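Side-chain contacts in 3-phytase (Klebsiella pneumoniae, PDB 2WNH), which probably removes phosphate groups from phytate (inositol hexakisphosphate), starting at the 3-position, as a member of the histidine acid phosphatase family: residues 39-44 with 208-213; 199-204 with 249-254; 212-217 with 226-231; 237-242 with 343-348; 243-248 with 312-317. The protein carries 3 engineered substitutions. All coordinates share one frame; numbering follows the deposited sequence.

Interaction 1. Residues 39-44 with 208-213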
# COMPACT_ATOMS: atom_id res chain seq x y z
N GLU B 39 -22.06 16.59 38.97
CA GLU B 39 -23.45 16.19 39.15
C GLU B 39 -24.02 16.82 40.42
O GLU B 39 -25.18 17.23 40.42
CB GLU B 39 -23.59 14.67 39.13
CG GLU B 39 -23.42 14.12 37.72
CD GLU B 39 -23.63 12.62 37.61
OE1 GLU B 39 -23.66 11.90 38.64
OE2 GLU B 39 -23.72 12.15 36.46
N ALA B 40 -23.21 16.92 41.46
CA ALA B 40 -23.62 17.62 42.69
C ALA B 40 -23.80 19.11 42.44
O ALA B 40 -24.80 19.70 42.86
CB ALA B 40 -22.62 17.37 43.84
N ALA B 41 -22.84 19.71 41.74
CA ALA B 41 -22.86 21.14 41.40
C ALA B 41 -24.10 21.61 40.66
O ALA B 41 -24.53 22.77 40.82
CB ALA B 41 -21.62 21.50 40.59
N THR B 42 -24.66 20.75 39.82
CA THR B 42 -25.77 21.14 38.93
C THR B 42 -27.07 20.45 39.30
O THR B 42 -28.09 20.68 38.67
CB THR B 42 -25.44 20.84 37.45
OG1 THR B 42 -25.12 19.44 37.32
CG2 THR B 42 -24.27 21.67 36.98
N GLY B 43 -27.01 19.59 40.31
CA GLY B 43 -28.16 18.86 40.81
C GLY B 43 -28.81 17.94 39.79
O GLY B 43 -30.02 17.70 39.85
N ARG B 44 -28.02 17.43 38.84
CA ARG B 44 -28.58 16.48 37.87
C ARG B 44 -27.49 15.55 37.31
O ARG B 44 -26.31 15.85 37.43
CB ARG B 44 -29.32 17.23 36.74
CG ARG B 44 -28.52 17.49 35.50
CD ARG B 44 -27.77 18.77 35.62
NE ARG B 44 -28.11 19.84 34.68
CZ ARG B 44 -28.99 19.84 33.67
NH1 ARG B 44 -29.72 18.78 33.38
NH2 ARG B 44 -29.11 20.93 32.92
N ALA B 208 -14.40 24.70 36.63
CA ALA B 208 -13.32 24.26 35.73
C ALA B 208 -13.49 22.79 35.33
O ALA B 208 -13.27 22.46 34.15
CB ALA B 208 -11.95 24.50 36.39
N ASN B 209 -13.88 21.93 36.27
CA ASN B 209 -14.23 20.53 35.98
C ASN B 209 -15.36 20.47 34.94
O ASN B 209 -15.35 19.60 34.05
CB ASN B 209 -14.77 19.79 37.23
CG ASN B 209 -13.72 19.50 38.29
OD1 ASN B 209 -14.06 19.33 39.47
ND2 ASN B 209 -12.44 19.42 37.89
N MET B 210 -16.35 21.35 35.07
CA MET B 210 -17.48 21.37 34.14
C MET B 210 -17.04 21.77 32.73
O MET B 210 -17.41 21.12 31.76
CB MET B 210 -18.59 22.31 34.64
CG MET B 210 -19.34 21.76 35.83
SD MET B 210 -20.58 22.98 36.36
CE MET B 210 -19.68 23.83 37.61
N VAL B 211 -16.25 22.85 32.63
CA VAL B 211 -15.74 23.34 31.35
C VAL B 211 -14.84 22.30 30.64
O VAL B 211 -14.99 22.09 29.45
CB VAL B 211 -15.01 24.68 31.53
CG1 VAL B 211 -14.22 25.08 30.27
CG2 VAL B 211 -16.03 25.77 31.90
N GLU B 212 -13.94 21.66 31.38
CA GLU B 212 -13.15 20.55 30.80
C GLU B 212 -14.04 19.44 30.25
O GLU B 212 -13.82 18.96 29.13
CB GLU B 212 -12.17 19.99 31.83
CG GLU B 212 -11.20 18.92 31.25
CD GLU B 212 -10.20 19.47 30.23
OE1 GLU B 212 -9.77 20.64 30.33
OE2 GLU B 212 -9.80 18.69 29.32
N THR B 213 -15.05 19.04 31.02
CA THR B 213 -15.99 17.99 30.58
C THR B 213 -16.72 18.38 29.28
O THR B 213 -16.87 17.55 28.36
CB THR B 213 -17.00 17.64 31.69
OG1 THR B 213 -16.29 17.26 32.89
CG2 THR B 213 -17.94 16.51 31.25
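Met210 reaches from helix 204-219 to Ala41 and Thr42 at the C-terminal end of helix 32-42, a buried helix-to-helix contact on the helical side of the histidine phosphatase fold. The methionine leaves its backbone stretched out, with CG anti to the carbonyl carbon (chi1 -72°) and SD continuing the line, then bends at the last torsion (chi3 -94°) and turns CE toward the alanine. CE meets Ala41 CB at 4.3 Å. Within the two segments SD meets Thr42 CG2, at 4.0 Å, the two side chains passing in opposite directions. The first torsion of Thr42 (chi1 56°) puts CG2 anti to the carbonyl carbon and OG1 between the backbone N and the carbonyl carbon, where it is hydrogen-bonded to Ile38 O and to the indole NE1 of Trp46. Ile38 and Ile184 add further apolar contacts to Met210. Just beyond Thr42 the helix closes in a Schellman motif at Gly43, whose positive phi lets Gly43 N and Arg44 N reach back to Ala40 O and Glu39 O, both weakly. On the facing helix, Asn209 O is held from opposite faces of its carbonyl plane, by Thr213 N at 3.1 Å and by the hydroxyl of Thr213, OG1, at 2.8 Å.

Interaction 2. Residues 199-204 with 249-254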
# COMPACT_ATOMS: atom_id res chain seq x y z
N THR B 199 -5.01 21.94 47.76
CA THR B 199 -5.55 23.29 47.85
C THR B 199 -6.33 23.65 46.60
O THR B 199 -5.76 23.72 45.50
CB THR B 199 -4.42 24.32 48.04
OG1 THR B 199 -3.57 23.91 49.11
CG2 THR B 199 -4.97 25.70 48.34
N THR B 200 -7.62 23.88 46.76
CA THR B 200 -8.50 24.22 45.63
C THR B 200 -9.29 25.48 45.95
O THR B 200 -9.36 25.90 47.11
CB THR B 200 -9.46 23.06 45.33
OG1 THR B 200 -10.24 22.78 46.49
CG2 THR B 200 -8.69 21.80 44.93
N ILE B 201 -9.89 26.09 44.92
CA ILE B 201 -10.76 27.26 45.07
C ILE B 201 -12.21 26.79 44.98
O ILE B 201 -12.61 26.17 43.99
CB ILE B 201 -10.50 28.33 43.98
CG1 ILE B 201 -9.00 28.65 43.81
CG2 ILE B 201 -11.39 29.56 44.17
CD1 ILE B 201 -8.36 29.46 44.89
N SER B 202 -13.00 27.06 46.01
CA SER B 202 -14.40 26.64 45.97
C SER B 202 -15.12 27.36 44.84
O SER B 202 -14.79 28.51 44.50
CB SER B 202 -15.10 26.90 47.32
OG SER B 202 -15.21 28.29 47.51
N GLY B 203 -16.09 26.68 44.23
CA GLY B 203 -16.83 27.26 43.11
C GLY B 203 -16.06 27.12 41.79
O GLY B 203 -16.46 26.33 40.91
N LEU B 204 -14.98 27.89 41.66
CA LEU B 204 -14.14 27.91 40.47
C LEU B 204 -13.61 26.53 40.09
O LEU B 204 -13.66 26.16 38.91
CB LEU B 204 -12.96 28.87 40.67
CG LEU B 204 -11.92 28.95 39.54
CD1 LEU B 204 -12.57 29.35 38.22
CD2 LEU B 204 -10.84 29.93 39.87
N TYR B 249 -6.44 27.04 36.41
CA TYR B 249 -5.02 26.71 36.23
C TYR B 249 -4.08 27.76 36.84
O TYR B 249 -3.13 27.40 37.55
CB TYR B 249 -4.68 26.48 34.74
CG TYR B 249 -4.84 25.03 34.36
CD1 TYR B 249 -6.10 24.46 34.29
CD2 TYR B 249 -3.73 24.23 34.14
CE1 TYR B 249 -6.26 23.11 33.97
CE2 TYR B 249 -3.88 22.88 33.82
CZ TYR B 249 -5.14 22.33 33.74
OH TYR B 249 -5.28 21.01 33.42
N ASP B 250 -4.32 29.04 36.57
CA ASP B 250 -3.49 30.10 37.14
C ASP B 250 -3.34 29.92 38.64
O ASP B 250 -2.28 30.20 39.19
CB ASP B 250 -4.09 31.48 36.86
CG ASP B 250 -3.95 31.93 35.42
OD1 ASP B 250 -3.12 31.36 34.66
OD2 ASP B 250 -4.69 32.88 35.05
N LEU B 251 -4.39 29.42 39.29
CA LEU B 251 -4.46 29.38 40.76
C LEU B 251 -4.26 28.00 41.34
O LEU B 251 -4.47 27.79 42.53
CB LEU B 251 -5.81 29.97 41.25
CG LEU B 251 -6.10 31.41 40.84
CD1 LEU B 251 -7.47 31.88 41.40
CD2 LEU B 251 -4.97 32.36 41.25
N SER B 252 -3.84 27.05 40.50
CA SER B 252 -3.51 25.71 40.98
C SER B 252 -2.16 25.24 40.42
O SER B 252 -1.11 25.52 40.99
CB SER B 252 -4.64 24.70 40.70
OG SER B 252 -4.97 24.62 39.31
N ASN B 253 -2.20 24.52 39.29
CA ASN B 253 -0.97 23.98 38.70
C ASN B 253 0.07 25.01 38.28
O ASN B 253 1.26 24.69 38.23
CB ASN B 253 -1.32 23.13 37.49
CG ASN B 253 -2.40 22.13 37.79
OD1 ASN B 253 -2.33 21.44 38.79
ND2 ASN B 253 -3.40 22.06 36.94
N ASP B 254 -0.36 26.22 37.96
CA ASP B 254 0.55 27.25 37.47
C ASP B 254 1.05 28.20 38.58
O ASP B 254 1.65 29.22 38.29
CB ASP B 254 -0.09 28.02 36.31
CG ASP B 254 -0.30 27.13 35.08
OD1 ASP B 254 0.56 26.25 34.81
OD2 ASP B 254 -1.32 27.31 34.38
O HOH W 1 -6.18 25.97 43.82
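Leu251, the first residue to leave helix 243-250, lays its side chain against Ile201 and Leu204 of the facing segment, the closer-packed part of the contact. Its CB lies 4.3 Å from Ile201 CG1, and further out its CD1 meets Leu204 CD2 at 4.2 Å. The two leucines cross at about a right angle. Leu204 has CG anti to its backbone N (chi1 176°), whereas Leu251 has CG anti to its carbonyl carbon (chi1 -59°). All three residues are buried and no direct hydrogen bond joins the segments. The looser side lies toward Thr199, where the backbones stand apart and a water fills in, donating to Thr199 O and to Leu251 O, each 2.8 Å from the water oxygen. Ser252, next along, is partly exposed, and Thr200 on the far face of its strand is exposed. Behind Leu251 the turn is closed by Tyr249 O, which accepts from Ser252 N and Asp254 N. The apolar patch is thus shared by strand 199-201, paired antiparallel with 191-193, the N-terminal end of helix 204-219, the end of helix 243-250, and helix 143-154, whose Val150 packs on Ile201 and Ala154 on Leu251.

Interaction 3. Residues 212-217 with 226-231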
# COMPACT_ATOMS: atom_id res chain seq x y z
N GLU B 212 -13.94 21.66 31.38
CA GLU B 212 -13.15 20.55 30.80
C GLU B 212 -14.04 19.44 30.25
O GLU B 212 -13.82 18.96 29.13
CB GLU B 212 -12.17 19.99 31.83
CG GLU B 212 -11.20 18.92 31.25
CD GLU B 212 -10.20 19.47 30.23
OE1 GLU B 212 -9.77 20.64 30.33
OE2 GLU B 212 -9.80 18.69 29.32
N THR B 213 -15.05 19.04 31.02
CA THR B 213 -15.99 17.99 30.58
C THR B 213 -16.72 18.38 29.28
O THR B 213 -16.87 17.55 28.36
CB THR B 213 -17.00 17.64 31.69
OG1 THR B 213 -16.29 17.26 32.89
CG2 THR B 213 -17.94 16.51 31.25
N LEU B 214 -17.17 19.63 29.20
CA LEU B 214 -17.82 20.12 27.99
C LEU B 214 -16.84 20.16 26.82
O LEU B 214 -17.18 19.73 25.71
CB LEU B 214 -18.47 21.49 28.23
CG LEU B 214 -19.58 21.46 29.29
CD1 LEU B 214 -20.02 22.89 29.56
CD2 LEU B 214 -20.79 20.63 28.87
N ARG B 215 -15.62 20.66 27.06
CA ARG B 215 -14.59 20.70 26.03
C ARG B 215 -14.27 19.30 25.51
O ARG B 215 -14.12 19.08 24.30
CB ARG B 215 -13.31 21.35 26.56
CG ARG B 215 -12.14 21.31 25.55
CD ARG B 215 -11.23 20.08 25.80
NE ARG B 215 -10.29 20.38 26.88
CZ ARG B 215 -9.26 21.22 26.76
NH1 ARG B 215 -9.02 21.81 25.60
NH2 ARG B 215 -8.48 21.47 27.80
N LEU B 216 -14.11 18.36 26.44
CA LEU B 216 -13.86 16.95 26.09
C LEU B 216 -15.04 16.32 25.33
O LEU B 216 -14.83 15.68 24.30
CB LEU B 216 -13.48 16.11 27.33
CG LEU B 216 -12.10 16.42 27.93
CD1 LEU B 216 -11.98 15.82 29.32
CD2 LEU B 216 -10.97 15.96 27.01
N GLY B 217 -16.27 16.55 25.80
CA GLY B 217 -17.47 16.08 25.05
C GLY B 217 -17.62 16.64 23.63
O GLY B 217 -18.07 15.90 22.72
N GLN B 226 -26.33 15.29 24.12
CA GLN B 226 -25.64 14.59 25.18
C GLN B 226 -24.44 15.37 25.70
O GLN B 226 -23.77 14.93 26.63
CB GLN B 226 -25.17 13.22 24.69
CG GLN B 226 -26.28 12.21 24.44
CD GLN B 226 -25.75 10.91 23.86
OE1 GLN B 226 -24.61 10.51 24.13
NE2 GLN B 226 -26.57 10.25 23.04
N LEU B 227 -24.17 16.50 25.07
CA LEU B 227 -23.04 17.33 25.46
C LEU B 227 -23.50 18.28 26.58
O LEU B 227 -23.07 18.13 27.73
CB LEU B 227 -22.47 18.10 24.25
CG LEU B 227 -21.44 19.21 24.56
CD1 LEU B 227 -20.24 18.62 25.30
CD2 LEU B 227 -21.02 19.94 23.30
N ALA B 228 -24.38 19.22 26.24
CA ALA B 228 -24.94 20.13 27.24
C ALA B 228 -26.43 20.25 26.96
O ALA B 228 -26.95 21.35 26.80
CB ALA B 228 -24.27 21.50 27.16
N TRP B 229 -27.11 19.10 26.91
CA TRP B 229 -28.56 19.07 26.74
C TRP B 229 -29.03 19.92 25.55
O TRP B 229 -30.09 20.55 25.61
CB TRP B 229 -29.26 19.48 28.05
CG TRP B 229 -28.85 18.59 29.20
CD1 TRP B 229 -29.43 17.40 29.56
CD2 TRP B 229 -27.75 18.78 30.11
NE1 TRP B 229 -28.78 16.86 30.64
CE2 TRP B 229 -27.74 17.68 30.99
CE3 TRP B 229 -26.78 19.79 30.27
CZ2 TRP B 229 -26.80 17.56 32.02
CZ3 TRP B 229 -25.84 19.65 31.28
CH2 TRP B 229 -25.86 18.55 32.14
N GLY B 230 -28.24 19.93 24.48
CA GLY B 230 -28.56 20.69 23.28
C GLY B 230 -28.25 22.17 23.31
O GLY B 230 -28.47 22.85 22.33
N LYS B 231 -27.69 22.67 24.41
CA LYS B 231 -27.48 24.12 24.55
C LYS B 231 -26.21 24.64 23.86
O LYS B 231 -26.07 25.86 23.65
CB LYS B 231 -27.48 24.51 26.04
CG LYS B 231 -28.74 24.12 26.84
CD LYS B 231 -29.95 24.90 26.39
CE LYS B 231 -31.07 24.84 27.43
NZ LYS B 231 -32.36 25.35 26.86
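Leu227 and Leu214 meet branch to branch, the loop leucine lying against helix 204-219 and Leu214 bringing its CD2 to Leu227 and Ala228. Leu227 has CG anti to its backbone N (chi1 169°), which carries CD1 onto the helix backbone: it comes to 3.3 Å from Leu214 O and 3.7 Å from Gly217 C. Gly217, having no side chain, leaves that place to the methyl. Leu214 takes the other first torsion, with CG anti to the carbonyl carbon (chi1 -62°). Its CD2 touches Leu227 CD1 at 4.1 Å, Leu227 O at 3.6 Å and Ala228 CB at 4.0 Å, so one methyl bridges two successive loop residues. On a different side of the helix, Arg215 grips Glu212 side-on with NE and NH2, one nitrogen to each oxygen. NH2 meets OE1 on its syn side, whereas NE comes to OE2 from above the carboxylate plane. Glu212 also pairs with Arg24, which opens the RHGxRxP signature of the family, and this may help position that arginine. Trp229 takes a cation-pi contact with Arg44. Leu227 and Ala228 lead into a type I' beta turn, Ala228 to Lys231, and pack on a helix of the helical part of the histidine phosphatase fold.

Interaction 4. Residues 237-242 with 343-348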
# COMPACT_ATOMS: atom_id res chain seq x y z
N GLN B 237 -18.75 28.43 21.27
CA GLN B 237 -19.39 28.38 22.58
C GLN B 237 -18.54 27.65 23.61
O GLN B 237 -18.63 27.94 24.80
CB GLN B 237 -20.74 27.70 22.50
CG GLN B 237 -21.80 28.54 21.81
CD GLN B 237 -23.07 27.76 21.63
OE1 GLN B 237 -23.14 26.87 20.78
NE2 GLN B 237 -24.08 28.06 22.44
N ILE B 238 -17.74 26.67 23.17
CA ILE B 238 -16.77 26.04 24.07
C ILE B 238 -15.65 27.04 24.37
O ILE B 238 -15.29 27.23 25.54
CB ILE B 238 -16.19 24.73 23.46
CG1 ILE B 238 -17.30 23.69 23.30
CG2 ILE B 238 -15.03 24.16 24.32
CD1 ILE B 238 -17.87 23.17 24.60
N THR B 239 -15.12 27.66 23.33
CA THR B 239 -14.07 28.68 23.47
C THR B 239 -14.43 29.76 24.49
O THR B 239 -13.58 30.15 25.33
CB THR B 239 -13.77 29.34 22.10
OG1 THR B 239 -13.32 28.33 21.19
CG2 THR B 239 -12.71 30.43 22.23
N ALA B 240 -15.68 30.22 24.45
CA ALA B 240 -16.16 31.25 25.37
C ALA B 240 -16.15 30.84 26.84
O ALA B 240 -16.13 31.70 27.71
CB ALA B 240 -17.57 31.66 24.96
N LEU B 241 -16.17 29.53 27.12
CA LEU B 241 -16.17 29.01 28.49
C LEU B 241 -14.77 28.83 29.07
O LEU B 241 -14.62 28.71 30.29
CB LEU B 241 -16.93 27.69 28.58
CG LEU B 241 -18.38 27.74 28.11
CD1 LEU B 241 -18.99 26.35 28.04
CD2 LEU B 241 -19.19 28.65 29.03
N LEU B 242 -13.76 28.77 28.20
CA LEU B 242 -12.42 28.32 28.59
C LEU B 242 -11.69 29.25 29.56
O LEU B 242 -10.80 28.81 30.31
CB LEU B 242 -11.55 28.04 27.34
CG LEU B 242 -12.02 26.87 26.47
CD1 LEU B 242 -11.13 26.73 25.24
CD2 LEU B 242 -12.10 25.55 27.27
N GLN B 343 -4.38 20.12 18.33
CA GLN B 343 -5.38 20.33 17.29
C GLN B 343 -6.48 21.24 17.81
O GLN B 343 -6.79 21.22 19.01
CB GLN B 343 -6.00 19.00 16.87
CG GLN B 343 -5.04 18.14 16.06
CD GLN B 343 -5.79 17.09 15.25
OE1 GLN B 343 -6.06 17.27 14.04
NE2 GLN B 343 -6.14 16.00 15.90
N GLY B 344 -7.09 21.97 16.90
CA GLY B 344 -8.29 22.79 17.22
C GLY B 344 -9.53 21.98 17.58
O GLY B 344 -9.60 20.77 17.35
N LEU B 345 -10.52 22.65 18.17
CA LEU B 345 -11.72 21.99 18.67
C LEU B 345 -12.50 21.25 17.57
O LEU B 345 -12.93 20.11 17.77
CB LEU B 345 -12.65 23.03 19.32
CG LEU B 345 -12.19 23.51 20.69
CD1 LEU B 345 -12.87 24.85 20.99
CD2 LEU B 345 -12.49 22.49 21.77
N ASP B 346 -12.70 21.90 16.44
CA ASP B 346 -13.47 21.23 15.38
C ASP B 346 -12.66 20.12 14.71
O ASP B 346 -13.23 19.10 14.32
CB ASP B 346 -14.06 22.22 14.36
CG ASP B 346 -15.36 22.87 14.87
OD1 ASP B 346 -16.04 22.28 15.76
OD2 ASP B 346 -15.67 23.97 14.39
N ASP B 347 -11.35 20.29 14.60
CA ASP B 347 -10.47 19.25 14.03
C ASP B 347 -10.51 17.97 14.87
O ASP B 347 -10.54 16.86 14.31
CB ASP B 347 -9.04 19.79 13.84
CG ASP B 347 -8.89 20.62 12.55
OD1 ASP B 347 -9.86 20.75 11.76
OD2 ASP B 347 -7.79 21.14 12.31
N LEU B 348 -10.55 18.12 16.19
CA LEU B 348 -10.67 16.97 17.10
C LEU B 348 -12.04 16.33 16.93
O LEU B 348 -12.13 15.12 16.77
CB LEU B 348 -10.48 17.39 18.56
CG LEU B 348 -9.03 17.72 18.90
CD1 LEU B 348 -8.98 18.45 20.25
CD2 LEU B 348 -8.11 16.49 18.92
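Leu345 puts both its methyls to use against helix 235-239, and it has more surface buried here than any other residue. Its CD1 and CD2 each stand 4.0 Å from Ile238 CG2, so the isoleucine methyl sits opposite the fork of the leucine. Ile238 presents this branch because CG2 is anti to its backbone N, while CG1, anti to the carbonyl carbon (chi1 -64°), leads away from Leu345. Thr239 completes the set from beside it: its OG1 lies 3.5 Å from Leu345 CD1, a contact between an oxygen and a methyl. That hydroxyl has its main polar partner elsewhere, in Gly309 O, with a weak second bond to Ala235 O. Leu345 is the first residue of helix 345-349, with Gly344 at the N-cap and Leu348 N returning to Gly344 O at 3.0 Å. Since this helix follows strand 334-342 of the large mixed sheet, the contact joins the alpha/beta part of the histidine phosphatase fold to the helical part. Trp218 of helix 204-219 also packs on Ile238. On the other side a type I beta turn runs from Thr239 to Leu242, in which Leu242 N bonds to Thr239 O at 3.2 Å.

Interaction 5. Residues 243-248 with 312-317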
# COMPACT_ATOMS: atom_id res chain seq x y z
N PRO B 243 -12.06 30.54 29.57
CA PRO B 243 -11.48 31.48 30.53
C PRO B 243 -11.55 30.98 31.99
O PRO B 243 -10.65 31.25 32.80
CB PRO B 243 -12.15 32.84 30.37
N LEU B 244 -12.60 30.23 32.34
CA LEU B 244 -12.70 29.65 33.68
C LEU B 244 -11.64 28.59 33.94
O LEU B 244 -11.16 28.42 35.06
CB LEU B 244 -14.10 29.06 33.90
CG LEU B 244 -15.20 30.09 34.19
CD1 LEU B 244 -16.59 29.44 34.10
CD2 LEU B 244 -14.98 30.69 35.56
N LEU B 245 -11.29 27.85 32.89
CA LEU B 245 -10.32 26.79 33.03
C LEU B 245 -8.93 27.41 33.19
O LEU B 245 -8.16 26.98 34.04
CB LEU B 245 -10.43 25.85 31.82
CG LEU B 245 -9.72 24.50 31.86
CD1 LEU B 245 -10.13 23.64 33.03
CD2 LEU B 245 -10.03 23.80 30.51
N THR B 246 -8.63 28.43 32.39
CA THR B 246 -7.40 29.20 32.51
C THR B 246 -7.28 29.79 33.91
O THR B 246 -6.22 29.72 34.53
CB THR B 246 -7.31 30.32 31.44
OG1 THR B 246 -7.19 29.74 30.13
CG2 THR B 246 -6.12 31.24 31.69
N GLU B 247 -8.37 30.38 34.40
CA GLU B 247 -8.34 30.98 35.75
C GLU B 247 -8.00 29.92 36.81
O GLU B 247 -7.14 30.16 37.69
CB GLU B 247 -9.68 31.67 36.03
CG GLU B 247 -9.71 32.46 37.36
CD GLU B 247 -9.28 33.91 37.21
OE1 GLU B 247 -8.63 34.27 36.21
OE2 GLU B 247 -9.59 34.72 38.13
N ASN B 248 -8.66 28.76 36.75
CA ASN B 248 -8.37 27.70 37.72
C ASN B 248 -6.93 27.21 37.63
O ASN B 248 -6.29 26.99 38.65
CB ASN B 248 -9.34 26.53 37.58
CG ASN B 248 -9.32 25.60 38.79
OD1 ASN B 248 -9.10 24.39 38.68
ND2 ASN B 248 -9.53 26.17 39.97
N ARG B 312 -5.69 31.28 27.02
CA ARG B 312 -4.27 31.27 27.39
C ARG B 312 -3.90 30.01 28.15
O ARG B 312 -4.55 29.66 29.15
CB ARG B 312 -3.92 32.50 28.24
CG ARG B 312 -2.46 32.51 28.74
CD ARG B 312 -2.11 33.84 29.45
NE ARG B 312 -3.13 34.21 30.44
CZ ARG B 312 -3.26 33.66 31.65
NH1 ARG B 312 -2.42 32.72 32.07
NH2 ARG B 312 -4.24 34.08 32.45
N GLY B 313 -2.85 29.34 27.67
CA GLY B 313 -2.29 28.19 28.36
C GLY B 313 -3.05 26.88 28.29
O GLY B 313 -2.61 25.89 28.91
N ASN B 314 -4.18 26.86 27.57
CA ASN B 314 -5.03 25.67 27.48
C ASN B 314 -4.21 24.48 26.96
O ASN B 314 -3.39 24.64 26.05
CB ASN B 314 -6.24 25.91 26.57
CG ASN B 314 -7.20 24.76 26.57
OD1 ASN B 314 -7.02 23.78 25.84
ND2 ASN B 314 -8.23 24.85 27.40
N ILE B 315 -4.43 23.31 27.56
CA ILE B 315 -3.76 22.07 27.18
C ILE B 315 -4.81 21.03 26.68
O ILE B 315 -5.41 20.30 27.49
CB ILE B 315 -2.92 21.50 28.39
CG1 ILE B 315 -1.92 22.54 28.92
CG2 ILE B 315 -2.22 20.17 28.03
CD1 ILE B 315 -1.63 22.36 30.45
N PRO B 316 -5.07 20.99 25.36
CA PRO B 316 -6.04 20.05 24.79
C PRO B 316 -5.66 18.59 24.88
O PRO B 316 -4.48 18.24 25.03
CB PRO B 316 -6.12 20.49 23.32
CG PRO B 316 -5.69 21.95 23.33
CD PRO B 316 -4.55 21.91 24.33
N PRO B 317 -6.65 17.69 24.79
CA PRO B 317 -6.31 16.26 24.77
C PRO B 317 -5.38 15.92 23.60
O PRO B 317 -5.56 16.44 22.48
CB PRO B 317 -7.67 15.57 24.58
CG PRO B 317 -8.56 16.67 24.02
CD PRO B 317 -8.10 17.92 24.71
O HOH W 2 -7.80 26.72 29.52
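Thr246 in helix 243-250 and Arg312 in an irregular segment come closest in the backbone, their CA atoms 6.3 Å apart. Thr246 supplies both kinds of contact. Its OG1, anti to the carbonyl carbon (chi1 -67°), donates to Arg312 O at 2.8 Å from a little off the carbonyl plane, at a C=O...donor angle of 140°. The same oxygen is hydrogen-bonded to Ser311 OG and receives a water 3.1 Å away; that water in turn accepts from Asn314 ND2 at 2.9 Å, tying a second loop residue to the helix. The methyl, CG2, meets the same arginine further out, 3.5 Å from Arg312 NH2. The bend at chi3 (49°) turns the guanidinium so that Thr246 CG2 lies over one face, nearer its rim, and NH2 reaches Asp250 in a salt bridge; the arginine side chain is about 4 Å from a bound sodium ion. Deeper in, Leu245 CD2 packs on Asn314 ND2 at 3.7 Å, while Asn314 OD1 takes Arg215 NH1. With Ile315 O bonded to Arg24 of the RHGxRxP signature, the segment runs on to strand 320-328, so the arrangement is a helix-to-loop junction between the helical and alpha/beta parts of a histidine acid phosphatase.

Overall arrangement
Interactions 1 and 3 use successive turns of helix 204-219 and share Glu212 and Thr213; interactions 2 and 5 divide helix 243-250 between them. Interactions 1 to 3 are buried and apolar across their segments, built from leucine, isoleucine, alanine and methionine branches, a threonine methyl in interaction 1 and helix backbone in interaction 3, with a water bridging two carbonyls in interaction 2. Interaction 4 is also mainly apolar, but a threonine hydroxyl lies at its edge. Interaction 5, nearest the chain's centre and partly buried, is the polar one, the only contact with a direct hydrogen bond across its segments. It is also linked to its neighbours by polar bonds, through Arg215 to interaction 3 and Asp250 to interaction 2.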